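Local coordinates for uncharacterized protein (Bacteroides uniformis ATCC 8492, PDB 4Q68) that probably acts as an N-acetylmuramoyl-L-alanine amidase of the NlpC/P60 type, cutting the bond between muramic acid and the peptide in cell-wall fragments, at residues D37-D40 against C41-V45; Y47-A50 against E51-P55; D166-P169 against W170-D173; F195-N199 against K200-V204. All coordinates share one frame; numbering follows the deposited sequence. Where two conformers were deposited one is given.

All four interactions are local, each formed within one continuous run of chain. Interactions 1 and 2 lie on helix 41-53 and are largely buried; they meet where Val39 packs on Tyr47. The first closes the N-terminal end of that helix with charge and hydroxyl groups beside NAG, while the second runs to its C-terminal end, where threonine hydroxyls grip main-chain carbonyls. Interactions 3 and 4 lie farther from the centre of the chain. Interaction 3 is a surface turn packed against an indole, and interaction 4 a partly buried hairpin held by main-chain pairing. These two touch chiefly through Tyr196, which joins the turn to the sheet.

Interaction 1. Residues D37-D40 against C41-V45; sequences DEVD and CTTLV. With NAG (2-acetamido-2-deoxy-beta-D-glucopyranose), chain B.
Asp40 and Thr43 cap the first turn of helix 41-53, each binding the other's backbone in a capping box. Asp40 is the N-cap residue: its OD1 accepts from Thr43 N at 2.9 Å, met nearly along the C-O axis and almost straight at the hydrogen (176°), and takes a weak, bent bond from Thr42 N at 3.0 Å. In return, Thr43 OG1 accepts from Asp40 N at 3.1 Å. With chi1 at 71°, OG1 stands between its own backbone N and carbonyl carbon, which turns it back toward Asp40 N. Water 1 links the same hydroxyl to Glu38 O. Val39 crosses Thr43 obliquely, its CB 3.5 Å from Thr43 OG1, and its CG2 leans on Leu44 CB at 4.2 Å; Val213 of strand 212-215 packs against both Val39 and Leu44. The other carboxylate oxygen, Asp40 OD2, lies 2.6 Å from NAG O6, on a sugar hydrogen-bonded to His89 and Arg87. An alanine at Asp40 would remove both oxygens and would probably leave Thr43 N without its acceptor, with the carboxylate contact to NAG O6 lost as well. One carboxylate thus serves two ends: OD1 satisfies the amides at the start of the helix, while OD2 faces NAG O6.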
loop_
_atom_site.group_PDB
_atom_site.type_symbol
_atom_site.label_atom_id
_atom_site.label_comp_id
_atom_site.label_asym_id
_atom_site.label_seq_id
_atom_site.Cartn_x
_atom_site.Cartn_y
_atom_site.Cartn_z
ATOM N N ASP A 37 -5.728 13.443 9.134
ATOM C CA ASP A 37 -6.803 14.286 8.613
ATOM C C ASP A 37 -6.657 14.583 7.107
ATOM O O ASP A 37 -7.539 15.184 6.512
ATOM C CB ASP A 37 -6.850 15.630 9.362
ATOM C CG ASP A 37 -6.979 15.482 10.885
ATOM O OD1 ASP A 37 -7.479 14.450 11.386
ATOM O OD2 ASP A 37 -6.584 16.432 11.591
ATOM N N GLU A 38 -5.524 14.194 6.525
ATOM C CA GLU A 38 -5.223 14.446 5.115
ATOM C C GLU A 38 -4.437 13.225 4.676
ATOM O O GLU A 38 -3.336 13.014 5.178
ATOM C CB GLU A 38 -4.380 15.715 4.959
ATOM C CG GLU A 38 -5.050 16.992 5.425
ATOM C CD GLU A 38 -4.188 18.211 5.217
ATOM O OE1 GLU A 38 -2.995 18.164 5.568
ATOM O OE2 GLU A 38 -4.711 19.236 4.725
ATOM N N VAL A 39 -4.983 12.420 3.766
ATOM C CA VAL A 39 -4.360 11.142 3.427
ATOM C C VAL A 39 -4.219 10.957 1.925
ATOM O O VAL A 39 -4.913 11.599 1.140
ATOM C CB VAL A 39 -5.159 9.950 4.026
ATOM C CG1 VAL A 39 -5.292 10.097 5.527
ATOM C CG2 VAL A 39 -6.520 9.800 3.368
ATOM N N ASP A 40 -3.338 10.036 1.545
ATOM C CA ASP A 40 -3.333 9.495 0.201
ATOM C C ASP A 40 -3.593 7.999 0.275
ATOM O O ASP A 40 -3.898 7.473 1.331
ATOM C CB ASP A 40 -2.070 9.899 -0.569
ATOM C CG ASP A 40 -0.804 9.325 0.014
ATOM O OD1 ASP A 40 -0.839 8.189 0.524
ATOM O OD2 ASP A 40 0.245 10.011 -0.068
ATOM N N CYS A 41 -3.539 7.306 -0.847
ATOM C CA CYS A 41 -3.974 5.905 -0.820
ATOM C C CYS A 41 -3.086 5.042 0.073
ATOM O O CYS A 41 -3.582 4.090 0.685
ATOM C CB CYS A 41 -4.101 5.294 -2.221
ATOM S SG CYS A 41 -2.573 5.111 -3.134
ATOM N N THR A 42 -1.798 5.377 0.149
ATOM C CA THR A 42 -0.851 4.598 0.916
ATOM C C THR A 42 -0.873 5.006 2.390
ATOM O O THR A 42 -0.889 4.147 3.268
ATOM C CB THR A 42 0.541 4.688 0.271
ATOM O OG1 THR A 42 0.462 4.146 -1.055
ATOM C CG2 THR A 42 1.563 3.891 1.049
ATOM N N THR A 43 -0.884 6.312 2.676
ATOM C CA THR A 43 -0.920 6.690 4.080
ATOM C C THR A 43 -2.204 6.204 4.749
ATOM O O THR A 43 -2.168 5.824 5.912
ATOM C CB THR A 43 -0.663 8.175 4.375
ATOM O OG1 THR A 43 -1.771 8.972 3.959
ATOM C CG2 THR A 43 0.618 8.689 3.721
ATOM N N LEU A 44 -3.326 6.182 4.029
ATOM C CA LEU A 44 -4.557 5.642 4.607
ATOM C C LEU A 44 -4.326 4.213 5.089
ATOM O O LEU A 44 -4.648 3.851 6.221
ATOM C CB LEU A 44 -5.689 5.652 3.591
ATOM C CG LEU A 44 -6.945 4.915 4.059
ATOM C CD1 LEU A 44 -7.585 5.566 5.270
ATOM C CD2 LEU A 44 -7.935 4.861 2.924
ATOM N N VAL A 45 -3.812 3.370 4.207
ATOM C CA VAL A 45 -3.576 1.978 4.568
ATOM C C VAL A 45 -2.606 1.867 5.752
ATOM O O VAL A 45 -2.811 1.067 6.665
ATOM C CB VAL A 45 -3.099 1.168 3.345
ATOM C CG1 VAL A 45 -2.597 -0.214 3.760
ATOM C CG2 VAL A 45 -4.225 1.057 2.322
HETATM C C1 NAG B . 3.871 6.384 -2.570
HETATM C C2 NAG B . 5.286 6.891 -2.812
HETATM C C3 NAG B . 6.019 7.143 -1.498
HETATM C C4 NAG B . 5.142 7.884 -0.492
HETATM C C5 NAG B . 3.736 7.302 -0.418
HETATM C C6 NAG B . 2.869 8.149 0.505
HETATM C C7 NAG B . 6.377 6.261 -4.921
HETATM C C8 NAG B . 7.190 5.265 -5.679
HETATM N N2 NAG B . 6.048 5.974 -3.658
HETATM O O1 NAG B . 3.215 6.334 -3.800
HETATM O O3 NAG B . 7.134 7.950 -1.781
HETATM O O4 NAG B . 5.743 7.897 0.781
HETATM O O5 NAG B . 3.171 7.264 -1.711
HETATM O O6 NAG B . 2.783 9.466 0.020
HETATM O O7 NAG B . 6.054 7.294 -5.498
HETATM O O HOH W 1 -1.129 11.317 5.499
#

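Interaction 2. Residues Y47-A50 against E51-P55; sequences YVLA and ETLTP
Val48 O is gripped twice by Thr52, one turn on in the alpha-helix: by the amide N at 2.9 Å and by OG1 at 2.8 Å. The two donors reach the oxygen from opposite faces of its carbonyl plane, OG1 tilted 34° out of it. Thr52 OG1 can fold back in this way because it stands anti to its own carbonyl carbon, beside the backbone N (chi1 -46°). Val48 and Thr52 lie side by side on the helix and turn toward helix 2-12, where Met7 touches both and Asn10 supplies Thr52 OG1 with a second partner. The backbone helix bonds continue with Leu53 N to Leu49 O and Glu51 N to Tyr47 O. On the flank that meets strand 230-238, Leu49 and Leu53 point the same way, and the CD1 methyl of Leu53 rests 4.0 Å from CG of Leu49; Met238 packs on both. The Tyr47 hydroxyl is hydrogen-bonded to Asn35 N. The extended side chain of Glu51 leaves its OE1 2.6 Å from water 2, which also donates to Tyr47 O, so the carboxylate is tied to the preceding turn through solvent. Thr54, which is in the loop, likewise folds its OG1 back to the carbonyl four residues earlier. This hydroxyl, which Asn70 of helix 64-75 also engages, donates to Ala50 O, with Thr54 OG1 2.7 Å from that oxygen.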
loop_
_atom_site.group_PDB
_atom_site.type_symbol
_atom_site.label_atom_id
_atom_site.label_comp_id
_atom_site.label_asym_id
_atom_site.label_seq_id
_atom_site.Cartn_x
_atom_site.Cartn_y
_atom_site.Cartn_z
ATOM N N TYR A 47 -2.038 4.049 8.189
ATOM C CA TYR A 47 -2.673 4.443 9.447
ATOM C C TYR A 47 -3.667 3.386 9.921
ATOM O O TYR A 47 -3.766 3.125 11.126
ATOM C CB TYR A 47 -3.406 5.786 9.331
ATOM C CG TYR A 47 -2.530 6.968 8.949
ATOM C CD1 TYR A 47 -1.277 7.165 9.511
ATOM C CD2 TYR A 47 -2.975 7.891 8.009
ATOM C CE1 TYR A 47 -0.495 8.261 9.152
ATOM C CE2 TYR A 47 -2.203 8.970 7.627
ATOM C CZ TYR A 47 -0.956 9.156 8.195
ATOM O OH TYR A 47 -0.142 10.213 7.826
ATOM N N VAL A 48 -4.421 2.802 9.001
ATOM C CA VAL A 48 -5.387 1.784 9.372
ATOM C C VAL A 48 -4.682 0.546 9.926
ATOM O O VAL A 48 -5.076 -0.004 10.963
ATOM C CB VAL A 48 -6.299 1.437 8.186
ATOM C CG1 VAL A 48 -7.178 0.248 8.510
ATOM C CG2 VAL A 48 -7.174 2.651 7.832
ATOM N N LEU A 49 -3.642 0.088 9.241
ATOM C CA LEU A 49 -2.879 -1.063 9.703
ATOM C C LEU A 49 -2.221 -0.767 11.049
ATOM O O LEU A 49 -2.239 -1.604 11.953
ATOM C CB LEU A 49 -1.840 -1.448 8.645
ATOM C CG LEU A 49 -0.949 -2.652 8.965
ATOM C CD1 LEU A 49 -1.738 -3.933 9.201
ATOM C CD2 LEU A 49 0.057 -2.845 7.848
ATOM N N ALA A 50 -1.642 0.419 11.205
ATOM C CA ALA A 50 -0.980 0.781 12.482
ATOM C C ALA A 50 -1.976 0.767 13.623
ATOM O O ALA A 50 -1.686 0.251 14.694
ATOM C CB ALA A 50 -0.317 2.129 12.370
ATOM N N GLU A 51 -3.157 1.330 13.401
ATOM C CA GLU A 51 -4.179 1.344 14.438
ATOM C C GLU A 51 -4.634 -0.065 14.783
ATOM O O GLU A 51 -4.761 -0.419 15.957
ATOM C CB GLU A 51 -5.369 2.179 13.997
ATOM C CG GLU A 51 -6.511 2.202 15.009
ATOM C CD GLU A 51 -7.666 3.102 14.614
ATOM O OE1 GLU A 51 -7.662 3.688 13.509
ATOM O OE2 GLU A 51 -8.606 3.203 15.440
ATOM N N THR A 52 -4.865 -0.880 13.760
ATOM C CA THR A 52 -5.388 -2.213 14.004
ATOM C C THR A 52 -4.358 -3.119 14.700
ATOM O O THR A 52 -4.725 -3.975 15.515
ATOM C CB THR A 52 -5.947 -2.847 12.722
ATOM O OG1 THR A 52 -6.773 -1.901 12.033
ATOM C CG2 THR A 52 -6.813 -4.042 13.046
ATOM N N LEU A 53 -3.077 -2.922 14.402
ATOM C CA LEU A 53 -2.009 -3.662 15.077
ATOM C C LEU A 53 -1.813 -3.262 16.524
ATOM O O LEU A 53 -1.175 -3.990 17.260
ATOM C CB LEU A 53 -0.693 -3.479 14.339
ATOM C CG LEU A 53 -0.503 -4.289 13.070
ATOM C CD1 LEU A 53 0.757 -3.816 12.369
ATOM C CD2 LEU A 53 -0.446 -5.791 13.347
ATOM N N THR A 54 -2.352 -2.118 16.928
ATOM C CA THR A 54 -2.123 -1.573 18.269
ATOM C C THR A 54 -3.225 -2.065 19.198
ATOM O O THR A 54 -4.383 -1.683 19.024
ATOM C CB THR A 54 -2.140 -0.017 18.253
ATOM O OG1 THR A 54 -1.159 0.476 17.337
ATOM C CG2 THR A 54 -1.800 0.548 19.620
ATOM N N PRO A 55 -2.879 -2.910 20.188
ATOM C CA PRO A 55 -3.946 -3.387 21.057
ATOM C C PRO A 55 -4.681 -2.234 21.756
ATOM O O PRO A 55 -4.050 -1.254 22.183
ATOM C CB PRO A 55 -3.211 -4.305 22.034
ATOM C CG PRO A 55 -2.042 -4.811 21.251
ATOM C CD PRO A 55 -1.613 -3.626 20.427
HETATM O O HOH W 2 -5.779 4.950 12.141
#

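Interaction 3. Residues D166-P169 against W170-D173; sequences DGLP and WIKD
Leu168 and Trp170 lie side by side across a type I beta turn that runs from Leu168 to Ile171. Ile171 N closes the turn on Leu168 O at 2.9 Å, approaching from above the carbonyl plane, 50° out of it. A second hydrogen bond comes from a side chain and is less certain, since Pro169 and Lys172 each have two conformers: in the one described, the Lys172 chain bends at its last torsion and NZ donates to Pro169 O at 2.9 Å, nearly in line with the carbonyl, but the bond is doubtful in the other.

The apolar contacts gather round the indole. With chi1 at 54°, Trp170 CG sits between its backbone N and carbonyl carbon, and the ring swings back beside Leu168. There Leu168 CB stands over one face in a CH-pi contact, 4.1 Å from the centroid of the five-membered ring, and Leu168 CD1 comes to 3.6 Å from CZ2 of Trp170, on the benzo part. Ile171 CG1 shares that face, offset toward the rim. Leu168 CB also meets Ile171 CD1 at 4.3 Å, which makes a small apolar cluster of the three side chains.

The turn belongs to the loop between strands 158-159 and 176-181. Trp170 packs against Val107, Thr108 and Met111 of helix 107-111 and against Val235 of strand 230-238, while Ile171 faces Leu201 of strand 200-207.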
loop_
_atom_site.group_PDB
_atom_site.type_symbol
_atom_site.label_atom_id
_atom_site.label_comp_id
_atom_site.label_asym_id
_atom_site.label_seq_id
_atom_site.Cartn_x
_atom_site.Cartn_y
_atom_site.Cartn_z
ATOM N N ASP A 166 -17.924 -10.212 -7.505
ATOM C CA ASP A 166 -18.241 -10.729 -6.177
ATOM C C ASP A 166 -17.010 -11.315 -5.468
ATOM O O ASP A 166 -17.128 -12.046 -4.474
ATOM C CB ASP A 166 -19.386 -11.750 -6.255
ATOM C CG ASP A 166 -20.730 -11.110 -6.590
ATOM O OD1 ASP A 166 -20.849 -9.868 -6.753
ATOM O OD2 ASP A 166 -21.701 -11.880 -6.672
ATOM N N GLY A 167 -15.817 -10.958 -5.941
ATOM C CA GLY A 167 -14.602 -11.347 -5.278
ATOM C C GLY A 167 -14.293 -12.815 -5.385
ATOM O O GLY A 167 -14.781 -13.508 -6.284
ATOM N N LEU A 168 -13.447 -13.277 -4.472
ATOM C CA LEU A 168 -13.061 -14.677 -4.382
ATOM C C LEU A 168 -13.032 -15.033 -2.915
ATOM O O LEU A 168 -12.724 -14.178 -2.085
ATOM C CB LEU A 168 -11.675 -14.911 -4.996
ATOM C CG LEU A 168 -11.567 -14.690 -6.501
ATOM C CD1 LEU A 168 -10.117 -14.674 -6.943
ATOM C CD2 LEU A 168 -12.365 -15.745 -7.274
ATOM N N PRO A 169 -13.312 -16.302 -2.574
ATOM C CA PRO A 169 -13.456 -16.624 -1.153
ATOM C C PRO A 169 -12.180 -16.481 -0.318
ATOM O O PRO A 169 -12.267 -16.401 0.900
ATOM C CB PRO A 169 -13.955 -18.074 -1.170
ATOM C CG PRO A 169 -13.562 -18.604 -2.489
ATOM C CD PRO A 169 -13.643 -17.452 -3.432
ATOM N N TRP A 170 -11.021 -16.435 -0.967
ATOM C CA TRP A 170 -9.770 -16.233 -0.262
ATOM C C TRP A 170 -9.377 -14.758 -0.104
ATOM O O TRP A 170 -8.373 -14.467 0.524
ATOM C CB TRP A 170 -8.651 -17.034 -0.928
ATOM C CG TRP A 170 -8.446 -16.807 -2.379
ATOM C CD1 TRP A 170 -8.923 -17.576 -3.390
ATOM C CD2 TRP A 170 -7.637 -15.802 -2.993
ATOM N NE1 TRP A 170 -8.483 -17.109 -4.600
ATOM C CE2 TRP A 170 -7.694 -16.016 -4.385
ATOM C CE3 TRP A 170 -6.869 -14.745 -2.504
ATOM C CZ2 TRP A 170 -6.997 -15.221 -5.291
ATOM C CZ3 TRP A 170 -6.178 -13.953 -3.408
ATOM C CH2 TRP A 170 -6.254 -14.192 -4.788
ATOM N N ILE A 171 -10.163 -13.846 -0.675
ATOM C CA ILE A 171 -10.021 -12.418 -0.422
ATOM C C ILE A 171 -11.076 -12.082 0.621
ATOM O O ILE A 171 -12.262 -12.354 0.397
ATOM C CB ILE A 171 -10.223 -11.566 -1.686
ATOM C CG1 ILE A 171 -9.214 -11.972 -2.758
ATOM C CG2 ILE A 171 -10.133 -10.082 -1.327
ATOM C CD1 ILE A 171 -9.465 -11.365 -4.119
ATOM N N LYS A 172 -10.649 -11.507 1.740
ATOM C CA LYS A 172 -11.518 -11.281 2.888
ATOM C C LYS A 172 -11.645 -9.797 3.241
ATOM O O LYS A 172 -10.731 -8.991 2.985
ATOM C CB LYS A 172 -10.954 -12.051 4.081
ATOM C CG LYS A 172 -10.884 -13.542 3.797
ATOM C CD LYS A 172 -10.414 -14.391 4.947
ATOM C CE LYS A 172 -10.288 -15.851 4.509
ATOM N NZ LYS A 172 -11.474 -16.277 3.720
ATOM N N ASP A 173 -12.768 -9.445 3.856
ATOM C CA ASP A 173 -12.936 -8.119 4.433
ATOM C C ASP A 173 -11.686 -7.739 5.215
ATOM O O ASP A 173 -11.160 -8.523 6.016
ATOM C CB ASP A 173 -14.112 -8.104 5.410
ATOM C CG ASP A 173 -15.455 -7.903 4.747
ATOM O OD1 ASP A 173 -15.506 -7.322 3.651
ATOM O OD2 ASP A 173 -16.479 -8.330 5.349
#

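Interaction 4. Residues F195-N199 against K200-V204; sequences FYADN and KLLLV
Phe195 and Leu202 form a hydrogen-bonded antiparallel pair in the beta hairpin of strands 188-197 and 200-207: Leu202 N donates to Phe195 O at 2.8 Å, and Phe195 N returns the bond to Leu202 O. Ala197 and Lys200 pair likewise, with Ala197 N reaching Lys200 O at 2.9 Å in the carbonyl plane, and they close a tight type I' turn whose Asp198 and Asn199 both have positive phi. At the turn, Lys200 NZ and Asp198 OD2 are 4.4 Å apart, too far for a salt bridge, but water 3 spans them; water 4 ties NZ to Asp198 O.

On one face of the sheet, Leu201 CD1 sits over the Tyr196 ring in a CH-pi contact, 4.0 Å from its centroid. The phenol hydroxyl is hydrogen-bonded to Ile171 O of the neighbouring loop. A serine in place of Tyr196 would probably leave that carbonyl without its partner and open a gap beside Leu201. On the opposite face, Phe195 CB meets Val204 CG2 at 3.9 Å, and Val215 of strand 212-215 touches Phe195 and Leu202. Nearer the turn, Ala197 CB packs 3.5 Å from Leu202 CD1.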
loop_
_atom_site.group_PDB
_atom_site.type_symbol
_atom_site.label_atom_id
_atom_site.label_comp_id
_atom_site.label_asym_id
_atom_site.label_seq_id
_atom_site.Cartn_x
_atom_site.Cartn_y
_atom_site.Cartn_z
ATOM N N PHE A 195 -13.637 -4.624 0.974
ATOM C CA PHE A 195 -14.921 -4.505 1.653
ATOM C C PHE A 195 -15.996 -5.173 0.800
ATOM O O PHE A 195 -16.309 -4.704 -0.292
ATOM C CB PHE A 195 -15.238 -3.021 1.840
ATOM C CG PHE A 195 -16.637 -2.714 2.356
ATOM C CD1 PHE A 195 -17.280 -3.532 3.273
ATOM C CD2 PHE A 195 -17.279 -1.560 1.959
ATOM C CE1 PHE A 195 -18.555 -3.223 3.738
ATOM C CE2 PHE A 195 -18.552 -1.248 2.444
ATOM C CZ PHE A 195 -19.178 -2.077 3.324
ATOM N N TYR A 196 -16.578 -6.247 1.334
ATOM C CA TYR A 196 -17.724 -6.892 0.697
ATOM C C TYR A 196 -18.997 -6.199 1.162
ATOM O O TYR A 196 -19.316 -6.175 2.354
ATOM C CB TYR A 196 -17.792 -8.368 1.030
ATOM C CG TYR A 196 -16.764 -9.207 0.315
ATOM C CD1 TYR A 196 -17.025 -9.738 -0.933
ATOM C CD2 TYR A 196 -15.520 -9.455 0.882
ATOM C CE1 TYR A 196 -16.091 -10.521 -1.587
ATOM C CE2 TYR A 196 -14.572 -10.231 0.227
ATOM C CZ TYR A 196 -14.864 -10.772 -1.003
ATOM O OH TYR A 196 -13.957 -11.550 -1.674
ATOM N N ALA A 197 -19.740 -5.658 0.205
ATOM C CA ALA A 197 -21.003 -4.986 0.471
ATOM C C ALA A 197 -22.034 -5.681 -0.391
ATOM O O ALA A 197 -21.947 -5.639 -1.622
ATOM C CB ALA A 197 -20.913 -3.501 0.135
ATOM N N ASP A 198 -22.973 -6.384 0.253
ATOM C CA ASP A 198 -23.987 -7.138 -0.458
ATOM C C ASP A 198 -23.341 -8.034 -1.504
ATOM O O ASP A 198 -23.767 -8.059 -2.667
ATOM C CB ASP A 198 -24.974 -6.166 -1.107
ATOM C CG ASP A 198 -26.154 -6.866 -1.757
ATOM O OD1 ASP A 198 -26.586 -7.933 -1.262
ATOM O OD2 ASP A 198 -26.655 -6.333 -2.767
ATOM N N ASN A 199 -22.316 -8.752 -1.053
ATOM C CA ASN A 199 -21.567 -9.709 -1.856
ATOM C C ASN A 199 -20.692 -9.158 -2.982
ATOM O O ASN A 199 -19.925 -9.927 -3.553
ATOM C CB ASN A 199 -22.471 -10.822 -2.366
ATOM C CG ASN A 199 -23.119 -11.581 -1.235
ATOM O OD1 ASN A 199 -22.436 -12.024 -0.309
ATOM N ND2 ASN A 199 -24.439 -11.704 -1.275
ATOM N N LYS A 200 -20.742 -7.857 -3.273
ATOM C CA LYS A 200 -19.791 -7.277 -4.219
ATOM C C LYS A 200 -18.518 -6.947 -3.471
ATOM O O LYS A 200 -18.566 -6.407 -2.366
ATOM C CB LYS A 200 -20.342 -6.013 -4.858
ATOM C CG LYS A 200 -21.571 -6.294 -5.677
ATOM C CD LYS A 200 -22.126 -5.058 -6.351
ATOM C CE LYS A 200 -23.288 -5.394 -7.276
ATOM N NZ LYS A 200 -24.423 -5.975 -6.528
ATOM N N LEU A 201 -17.369 -7.256 -4.071
ATOM C CA LEU A 201 -16.091 -6.836 -3.521
ATOM C C LEU A 201 -15.788 -5.420 -3.989
ATOM O O LEU A 201 -15.496 -5.184 -5.169
ATOM C CB LEU A 201 -14.981 -7.786 -3.927
ATOM C CG LEU A 201 -13.573 -7.354 -3.523
ATOM C CD1 LEU A 201 -13.419 -7.176 -2.021
ATOM C CD2 LEU A 201 -12.562 -8.348 -4.043
ATOM N N LEU A 202 -15.916 -4.491 -3.035
ATOM C CA LEU A 202 -15.630 -3.075 -3.193
ATOM C C LEU A 202 -14.294 -2.756 -2.537
ATOM O O LEU A 202 -13.671 -3.595 -1.888
ATOM C CB LEU A 202 -16.736 -2.221 -2.555
ATOM C CG LEU A 202 -18.172 -2.568 -2.910
ATOM C CD1 LEU A 202 -19.111 -1.596 -2.241
ATOM C CD2 LEU A 202 -18.381 -2.588 -4.424
ATOM N N LEU A 203 -13.837 -1.532 -2.747
ATOM C CA LEU A 203 -12.612 -1.047 -2.136
ATOM C C LEU A 203 -12.887 0.209 -1.316
ATOM O O LEU A 203 -13.548 1.136 -1.796
ATOM C CB LEU A 203 -11.581 -0.735 -3.222
ATOM C CG LEU A 203 -10.139 -0.658 -2.747
ATOM C CD1 LEU A 203 -9.626 -2.042 -2.384
ATOM C CD2 LEU A 203 -9.254 -0.039 -3.817
ATOM N N VAL A 204 -12.402 0.222 -0.080
ATOM C CA VAL A 204 -12.329 1.431 0.726
ATOM C C VAL A 204 -10.955 2.024 0.440
ATOM O O VAL A 204 -9.935 1.371 0.641
ATOM C CB VAL A 204 -12.505 1.123 2.221
ATOM C CG1 VAL A 204 -12.289 2.376 3.053
ATOM C CG2 VAL A 204 -13.880 0.542 2.461
HETATM O O HOH W 3 -25.142 -4.515 -4.227
HETATM O O HOH W 4 -23.430 -8.728 -5.477
#